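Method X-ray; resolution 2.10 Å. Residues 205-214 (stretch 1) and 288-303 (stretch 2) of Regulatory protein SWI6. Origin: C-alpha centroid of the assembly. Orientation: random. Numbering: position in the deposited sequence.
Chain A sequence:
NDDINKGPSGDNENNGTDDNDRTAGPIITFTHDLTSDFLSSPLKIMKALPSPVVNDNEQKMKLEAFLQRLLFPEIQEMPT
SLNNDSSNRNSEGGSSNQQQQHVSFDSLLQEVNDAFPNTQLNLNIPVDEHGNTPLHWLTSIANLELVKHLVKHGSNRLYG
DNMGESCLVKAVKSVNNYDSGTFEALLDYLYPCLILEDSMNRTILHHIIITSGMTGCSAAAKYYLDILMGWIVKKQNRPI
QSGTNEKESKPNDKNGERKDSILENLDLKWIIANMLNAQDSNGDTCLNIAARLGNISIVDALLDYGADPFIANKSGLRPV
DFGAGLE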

ATOM      1  N   LEU A 205      -2.039  13.621 -15.501  1.00 32.90           N
ATOM      2  CA  LEU A 205      -2.036  14.964 -14.917  1.00 34.06           C
ATOM      3  C   LEU A 205      -3.053  15.089 -13.805  1.00 32.73           C
ATOM      4  O   LEU A 205      -2.824  15.793 -12.836  1.00 32.94           O
ATOM      5  CB  LEU A 205      -2.326  16.043 -15.963  1.00 33.71           C
ATOM      6  CG  LEU A 205      -1.226  16.342 -16.976  1.00 36.68           C
ATOM      7  CD1 LEU A 205      -1.608  17.573 -17.814  1.00 35.83           C
ATOM      8  CD2 LEU A 205       0.087  16.588 -16.227  1.00 36.57           C
ATOM      9  N   HIS A 206      -4.192  14.422 -13.943  1.00 33.90           N
ATOM     10  CA  HIS A 206      -5.206  14.509 -12.897  1.00 34.24           C
ATOM     11  C   HIS A 206      -4.630  13.925 -11.620  1.00 34.20           C
ATOM     12  O   HIS A 206      -4.808  14.481 -10.545  1.00 34.21           O
ATOM     13  CB  HIS A 206      -6.468  13.730 -13.274  1.00 33.18           C
ATOM     14  CG  HIS A 206      -7.386  14.466 -14.194  1.00 33.28           C
ATOM     15  ND1 HIS A 206      -7.501  14.160 -15.533  1.00 32.09           N
ATOM     16  CD2 HIS A 206      -8.253  15.483 -13.964  1.00 33.43           C
ATOM     17  CE1 HIS A 206      -8.399  14.952 -16.087  1.00 32.69           C
ATOM     18  NE2 HIS A 206      -8.871  15.765 -15.158  1.00 33.11           N
ATOM     19  N   HIS A 207      -3.930  12.804 -11.753  1.00 32.90           N
ATOM     20  CA  HIS A 207      -3.346  12.139 -10.599  1.00 34.46           C
ATOM     21  C   HIS A 207      -2.225  12.939  -9.956  1.00 33.37           C
ATOM     22  O   HIS A 207      -2.108  12.949  -8.729  1.00 34.60           O
ATOM     23  CB  HIS A 207      -2.855  10.733 -10.988  1.00 35.35           C
ATOM     24  CG  HIS A 207      -3.964   9.758 -11.244  1.00 37.82           C
ATOM     25  ND1 HIS A 207      -4.766   9.259 -10.237  1.00 38.96           N
ATOM     26  CD2 HIS A 207      -4.426   9.211 -12.394  1.00 38.99           C
ATOM     27  CE1 HIS A 207      -5.672   8.450 -10.758  1.00 40.25           C
ATOM     28  NE2 HIS A 207      -5.487   8.402 -12.065  1.00 39.55           N
ATOM     29  N   ILE A 208      -1.408  13.616 -10.763  1.00 32.33           N
ATOM     30  CA  ILE A 208      -0.313  14.420 -10.220  1.00 31.08           C
ATOM     31  C   ILE A 208      -0.933  15.477  -9.308  1.00 32.92           C
ATOM     32  O   ILE A 208      -0.536  15.642  -8.151  1.00 30.29           O
ATOM     33  CB  ILE A 208       0.499  15.123 -11.340  1.00 30.21           C
ATOM     34  CG1 ILE A 208       1.280  14.080 -12.157  1.00 31.28           C
ATOM     35  CG2 ILE A 208       1.438  16.160 -10.726  1.00 29.32           C
ATOM     36  CD1 ILE A 208       2.192  14.664 -13.201  1.00 26.31           C
ATOM     37  N   ILE A 209      -1.924  16.181  -9.836  1.00 32.60           N
ATOM     38  CA  ILE A 209      -2.609  17.200  -9.071  1.00 34.72           C
ATOM     39  C   ILE A 209      -3.299  16.617  -7.841  1.00 34.90           C
ATOM     40  O   ILE A 209      -3.208  17.193  -6.766  1.00 33.86           O
ATOM     41  CB  ILE A 209      -3.622  17.940  -9.959  1.00 35.45           C
ATOM     42  CG1 ILE A 209      -2.937  19.147 -10.612  1.00 36.28           C
ATOM     43  CG2 ILE A 209      -4.822  18.384  -9.145  1.00 37.97           C
ATOM     44  CD1 ILE A 209      -1.751  18.803 -11.482  1.00 36.30           C
ATOM     45  N   ILE A 210      -3.985  15.483  -7.985  1.00 36.72           N
ATOM     46  CA  ILE A 210      -4.647  14.884  -6.824  1.00 38.78           C
ATOM     47  C   ILE A 210      -3.614  14.662  -5.723  1.00 38.74           C
ATOM     48  O   ILE A 210      -3.884  14.871  -4.540  1.00 39.71           O
ATOM     49  CB  ILE A 210      -5.288  13.513  -7.146  1.00 38.72           C
ATOM     50  CG1 ILE A 210      -6.480  13.680  -8.083  1.00 39.72           C
ATOM     51  CG2 ILE A 210      -5.731  12.839  -5.856  1.00 39.89           C
ATOM     52  CD1 ILE A 210      -7.591  14.507  -7.523  1.00 41.67           C
ATOM     53  N   THR A 211      -2.421  14.242  -6.126  1.00 38.54           N
ATOM     54  CA  THR A 211      -1.346  13.984  -5.180  1.00 38.27           C
ATOM     55  C   THR A 211      -0.842  15.259  -4.528  1.00 38.20           C
ATOM     56  O   THR A 211      -0.544  15.280  -3.331  1.00 38.68           O
ATOM     57  CB  THR A 211      -0.157  13.278  -5.864  1.00 37.88           C
ATOM     58  OG1 THR A 211      -0.532  11.943  -6.210  1.00 36.54           O
ATOM     59  CG2 THR A 211       1.034  13.227  -4.947  1.00 39.64           C
ATOM     60  N   SER A 212      -0.735  16.318  -5.317  1.00 37.54           N
ATOM     61  CA  SER A 212      -0.253  17.594  -4.802  1.00 38.77           C
ATOM     62  C   SER A 212      -1.049  18.049  -3.572  1.00 39.50           C
ATOM     63  O   SER A 212      -0.568  18.855  -2.777  1.00 39.09           O
ATOM     64  CB  SER A 212      -0.352  18.673  -5.882  1.00 37.44           C
ATOM     65  OG  SER A 212      -1.705  19.038  -6.091  1.00 36.24           O
ATOM     66  N   GLY A 213      -2.263  17.533  -3.426  1.00 41.09           N
ATOM     67  CA  GLY A 213      -3.097  17.914  -2.299  1.00 44.33           C
ATOM     68  C   GLY A 213      -2.816  17.158  -1.010  1.00 45.65           C
ATOM     69  O   GLY A 213      -3.178  17.621   0.075  1.00 45.61           O
ATOM     70  N   MET A 214      -2.175  15.997  -1.131  1.00 46.73           N
ATOM     71  CA  MET A 214      -1.844  15.156   0.020  1.00 47.72           C
ATOM     72  C   MET A 214      -0.680  15.739   0.804  1.00 47.40           C
ATOM     73  O   MET A 214       0.317  16.172   0.228  1.00 47.03           O
ATOM     74  CB  MET A 214      -1.477  13.740  -0.439  1.00 48.53           C
ATOM     75  CG  MET A 214      -2.575  13.032  -1.209  1.00 51.36           C
ATOM     76  SD  MET A 214      -4.164  13.088  -0.347  1.00 57.49           S
ATOM     77  CE  MET A 214      -5.298  12.556  -1.689  1.00 55.12           C
ATOM     78  N   ASN A 288      -9.083  22.434 -12.472  1.00 37.29           N
ATOM     79  CA  ASN A 288     -10.286  22.620 -11.657  1.00 38.35           C
ATOM     80  C   ASN A 288     -10.170  21.863 -10.330  1.00 38.23           C
ATOM     81  O   ASN A 288     -10.652  22.329  -9.303  1.00 39.03           O
ATOM     82  CB  ASN A 288     -11.534  22.166 -12.426  1.00 38.08           C
ATOM     83  CG  ASN A 288     -12.778  22.979 -12.047  1.00 40.30           C
ATOM     84  OD1 ASN A 288     -12.740  23.779 -11.116  1.00 40.17           O
ATOM     85  ND2 ASN A 288     -13.882  22.769 -12.765  1.00 39.07           N
ATOM     86  N   ILE A 289      -9.538  20.690 -10.360  1.00 38.68           N
ATOM     87  CA  ILE A 289      -9.318  19.895  -9.154  1.00 37.28           C
ATOM     88  C   ILE A 289      -8.317  20.659  -8.290  1.00 37.76           C
ATOM     89  O   ILE A 289      -8.441  20.721  -7.063  1.00 37.89           O
ATOM     90  CB  ILE A 289      -8.713  18.511  -9.501  1.00 38.76           C
ATOM     91  CG1 ILE A 289      -9.792  17.608 -10.115  1.00 38.11           C
ATOM     92  CG2 ILE A 289      -8.071  17.883  -8.259  1.00 37.57           C
ATOM     93  CD1 ILE A 289      -9.259  16.308 -10.678  1.00 37.54           C
ATOM     94  N   ALA A 290      -7.327  21.250  -8.944  1.00 36.16           N
ATOM     95  CA  ALA A 290      -6.296  22.004  -8.252  1.00 36.10           C
ATOM     96  C   ALA A 290      -6.832  23.286  -7.610  1.00 36.57           C
ATOM     97  O   ALA A 290      -6.407  23.661  -6.522  1.00 33.83           O
ATOM     98  CB  ALA A 290      -5.153  22.343  -9.227  1.00 35.76           C
ATOM     99  N   ALA A 291      -7.747  23.968  -8.294  1.00 37.86           N
ATOM    100  CA  ALA A 291      -8.310  25.209  -7.764  1.00 39.72           C
ATOM    101  C   ALA A 291      -9.062  24.930  -6.470  1.00 41.20           C
ATOM    102  O   ALA A 291      -9.056  25.746  -5.550  1.00 41.72           O
ATOM    103  CB  ALA A 291      -9.247  25.849  -8.795  1.00 39.76           C
ATOM    104  N   ARG A 292      -9.703  23.768  -6.406  1.00 43.06           N
ATOM    105  CA  ARG A 292     -10.457  23.369  -5.225  1.00 46.23           C
ATOM    106  C   ARG A 292      -9.564  22.973  -4.050  1.00 47.75           C
ATOM    107  O   ARG A 292      -9.958  23.128  -2.892  1.00 46.40           O
ATOM    108  CB  ARG A 292     -11.391  22.213  -5.573  1.00 47.68           C
ATOM    109  CG  ARG A 292     -12.833  22.621  -5.742  1.00 50.16           C
ATOM    110  CD  ARG A 292     -13.655  21.448  -6.203  1.00 52.33           C
ATOM    111  NE  ARG A 292     -13.576  21.283  -7.649  1.00 54.62           N
ATOM    112  CZ  ARG A 292     -13.415  20.118  -8.265  1.00 54.33           C
ATOM    113  NH1 ARG A 292     -13.306  18.994  -7.569  1.00 53.95           N
ATOM    114  NH2 ARG A 292     -13.358  20.083  -9.587  1.00 54.58           N
ATOM    115  N   LEU A 293      -8.369  22.459  -4.344  1.00 49.43           N
ATOM    116  CA  LEU A 293      -7.432  22.062  -3.293  1.00 50.58           C
ATOM    117  C   LEU A 293      -6.858  23.298  -2.600  1.00 52.11           C
ATOM    118  O   LEU A 293      -6.498  23.257  -1.421  1.00 53.18           O
ATOM    119  CB  LEU A 293      -6.295  21.214  -3.873  1.00 49.50           C
ATOM    120  CG  LEU A 293      -6.686  19.913  -4.585  1.00 49.38           C
ATOM    121  CD1 LEU A 293      -5.427  19.205  -5.048  1.00 49.60           C
ATOM    122  CD2 LEU A 293      -7.477  19.009  -3.648  1.00 49.47           C
ATOM    123  N   GLY A 294      -6.766  24.399  -3.337  1.00 54.01           N
ATOM    124  CA  GLY A 294      -6.248  25.625  -2.750  1.00 55.90           C
ATOM    125  C   GLY A 294      -4.749  25.830  -2.857  1.00 57.27           C
ATOM    126  O   GLY A 294      -4.269  26.958  -2.738  1.00 58.84           O
ATOM    127  N   ASN A 295      -4.004  24.750  -3.069  1.00 57.71           N
ATOM    128  CA  ASN A 295      -2.551  24.829  -3.201  1.00 58.63           C
ATOM    129  C   ASN A 295      -2.212  25.716  -4.405  1.00 57.57           C
ATOM    130  O   ASN A 295      -2.225  25.267  -5.549  1.00 57.64           O
ATOM    131  CB  ASN A 295      -1.988  23.412  -3.366  1.00 61.98           C
ATOM    132  CG  ASN A 295      -0.535  23.396  -3.813  1.00 65.74           C
ATOM    133  OD1 ASN A 295       0.298  24.161  -3.314  1.00 68.17           O
ATOM    134  ND2 ASN A 295      -0.221  22.501  -4.748  1.00 65.87           N
ATOM    135  N   ILE A 296      -1.916  26.982  -4.133  1.00 56.62           N
ATOM    136  CA  ILE A 296      -1.609  27.957  -5.173  1.00 56.59           C
ATOM    137  C   ILE A 296      -0.375  27.632  -6.016  1.00 55.43           C
ATOM    138  O   ILE A 296      -0.307  27.996  -7.195  1.00 54.85           O
ATOM    139  CB  ILE A 296      -1.420  29.367  -4.570  1.00 58.07           C
ATOM    140  CG1 ILE A 296      -1.231  30.392  -5.692  1.00 59.58           C
ATOM    141  CG2 ILE A 296      -0.209  29.378  -3.643  1.00 59.26           C
ATOM    142  CD1 ILE A 296      -1.138  31.828  -5.220  1.00 61.25           C
ATOM    143  N   SER A 297       0.598  26.960  -5.415  1.00 52.99           N
ATOM    144  CA  SER A 297       1.821  26.606  -6.119  1.00 51.08           C
ATOM    145  C   SER A 297       1.577  25.882  -7.446  1.00 48.22           C
ATOM    146  O   SER A 297       2.033  26.331  -8.492  1.00 47.18           O
ATOM    147  CB  SER A 297       2.702  25.740  -5.217  1.00 52.12           C
ATOM    148  OG  SER A 297       3.778  25.180  -5.952  1.00 55.74           O
ATOM    149  N   ILE A 298       0.850  24.767  -7.404  1.00 45.19           N
ATOM    150  CA  ILE A 298       0.593  23.997  -8.608  1.00 43.44           C
ATOM    151  C   ILE A 298      -0.482  24.636  -9.503  1.00 42.25           C
ATOM    152  O   ILE A 298      -0.530  24.380 -10.702  1.00 39.85           O
ATOM    153  CB  ILE A 298       0.254  22.521  -8.244  1.00 45.10           C
ATOM    154  CG1 ILE A 298       0.526  21.616  -9.443  1.00 44.74           C
ATOM    155  CG2 ILE A 298      -1.183  22.396  -7.782  1.00 46.00           C
ATOM    156  CD1 ILE A 298       0.634  20.160  -9.080  1.00 45.57           C
ATOM    157  N   VAL A 299      -1.324  25.492  -8.926  1.00 40.44           N
ATOM    158  CA  VAL A 299      -2.342  26.189  -9.709  1.00 38.85           C
ATOM    159  C   VAL A 299      -1.629  27.137 -10.680  1.00 38.53           C
ATOM    160  O   VAL A 299      -1.947  27.180 -11.871  1.00 37.31           O
ATOM    161  CB  VAL A 299      -3.270  27.039  -8.820  1.00 38.21           C
ATOM    162  CG1 VAL A 299      -4.140  27.946  -9.697  1.00 37.10           C
ATOM    163  CG2 VAL A 299      -4.127  26.143  -7.955  1.00 37.57           C
ATOM    164  N   ASP A 300      -0.671  27.903 -10.164  1.00 38.31           N
ATOM    165  CA  ASP A 300       0.080  28.843 -10.990  1.00 39.63           C
ATOM    166  C   ASP A 300       0.935  28.127 -12.028  1.00 38.39           C
ATOM    167  O   ASP A 300       1.029  28.578 -13.163  1.00 37.40           O
ATOM    168  CB  ASP A 300       0.966  29.737 -10.121  1.00 42.65           C
ATOM    169  CG  ASP A 300       0.166  30.776  -9.339  1.00 48.53           C
ATOM    170  OD1 ASP A 300       0.780  31.497  -8.522  1.00 49.70           O
ATOM    171  OD2 ASP A 300      -1.073  30.873  -9.539  1.00 49.36           O
ATOM    172  N   ALA A 301       1.559  27.016 -11.644  1.00 36.83           N
ATOM    173  CA  ALA A 301       2.386  26.271 -12.596  1.00 36.10           C
ATOM    174  C   ALA A 301       1.525  25.845 -13.792  1.00 35.67           C
ATOM    175  O   ALA A 301       1.921  26.022 -14.948  1.00 34.32           O
ATOM    176  CB  ALA A 301       2.994  25.061 -11.928  1.00 34.45           C
ATOM    177  N   LEU A 302       0.343  25.297 -13.506  1.00 33.94           N
ATOM    178  CA  LEU A 302      -0.573  24.858 -14.557  1.00 34.31           C
ATOM    179  C   LEU A 302      -1.073  26.010 -15.424  1.00 34.52           C
ATOM    180  O   LEU A 302      -1.228  25.856 -16.640  1.00 33.94           O
ATOM    181  CB  LEU A 302      -1.789  24.152 -13.960  1.00 33.43           C
ATOM    182  CG  LEU A 302      -1.661  22.711 -13.482  1.00 33.78           C
ATOM    183  CD1 LEU A 302      -2.969  22.310 -12.833  1.00 31.68           C
ATOM    184  CD2 LEU A 302      -1.318  21.789 -14.659  1.00 32.42           C
ATOM    185  N   LEU A 303      -1.360  27.144 -14.795  1.00 34.25           N
ATOM    186  CA  LEU A 303      -1.843  28.301 -15.531  1.00 34.86           C
ATOM    187  C   LEU A 303      -0.753  28.780 -16.475  1.00 34.59           C
ATOM    188  O   LEU A 303      -1.030  29.134 -17.632  1.00 32.83           O
ATOM    189  CB  LEU A 303      -2.256  29.421 -14.566  1.00 34.79           C
ATOM    190  CG  LEU A 303      -3.628  29.227 -13.892  1.00 36.26           C
ATOM    191  CD1 LEU A 303      -3.822  30.273 -12.807  1.00 37.44           C
ATOM    192  CD2 LEU A 303      -4.745  29.323 -14.936  1.00 33.96           C
TER

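No hydrogen bond joins these two stretches; 502 Å² of surface, both sides summed, is buried mainly by apolar contact, and Ile209, the residue with the largest covered area, packs against both helices of the second stretch. It sits as a knob in a hole formed by Ile289, Ala290, Ile298 and Leu302. With chi1 at -90° and chi2 at 60°, its branches part: CG2 lies 3.4 Å from Ile289 CG2 and 4.0 Å from Ala290 CB, while CD1 reaches to 3.6 Å from Ile298 CD1 and CG1 to 3.9 Å from Leu302 CD1.

The backbone explains this reach. Helix 205-212 runs almost parallel to helix 288-293, at 5° and 9.3 Å between axes, and roughly antiparallel to helix 296-303, at 153° and 10.6 Å. Between the latter two, Gly294 leaves helical geometry with a phi of 90°, where a CB would jam against the preceding carbonyl oxygen, and Asn295 occupies the N-cap position.

Two CA pairs come equally close, and at one of them the lack of a side chain matters. The CA atoms of Ile209 and Ala290 are 6.1 Å apart, as are those of Gly213 and Leu293. Gly213 CA lies 3.8 Å from Leu293 CD1, and an ideal CB on that glycine would stand only 2.9 Å from the same methyl, a clash.

Ser212 points toward the second stretch yet directs its hydroxyl back to its own stretch: OG donates a very short 2.5 Å hydrogen bond to Ile209 O. The hydroxyl proton is thus used locally; Ser212 CB packs 3.7 Å from Ile298 CD1, and Ser212 OG lies 3.9 Å from Leu293 CD1.

Ile289 extends the apolar surface. Its CG2 is 3.5 Å from Ile210 CD1, whose side chain starts away but ends nearer, and its CD1 approaches the edge of the His206 ring, 3.5 Å from His206 CD2. Both ring nitrogens of that histidine are hydrogen-bonded outside the two stretches.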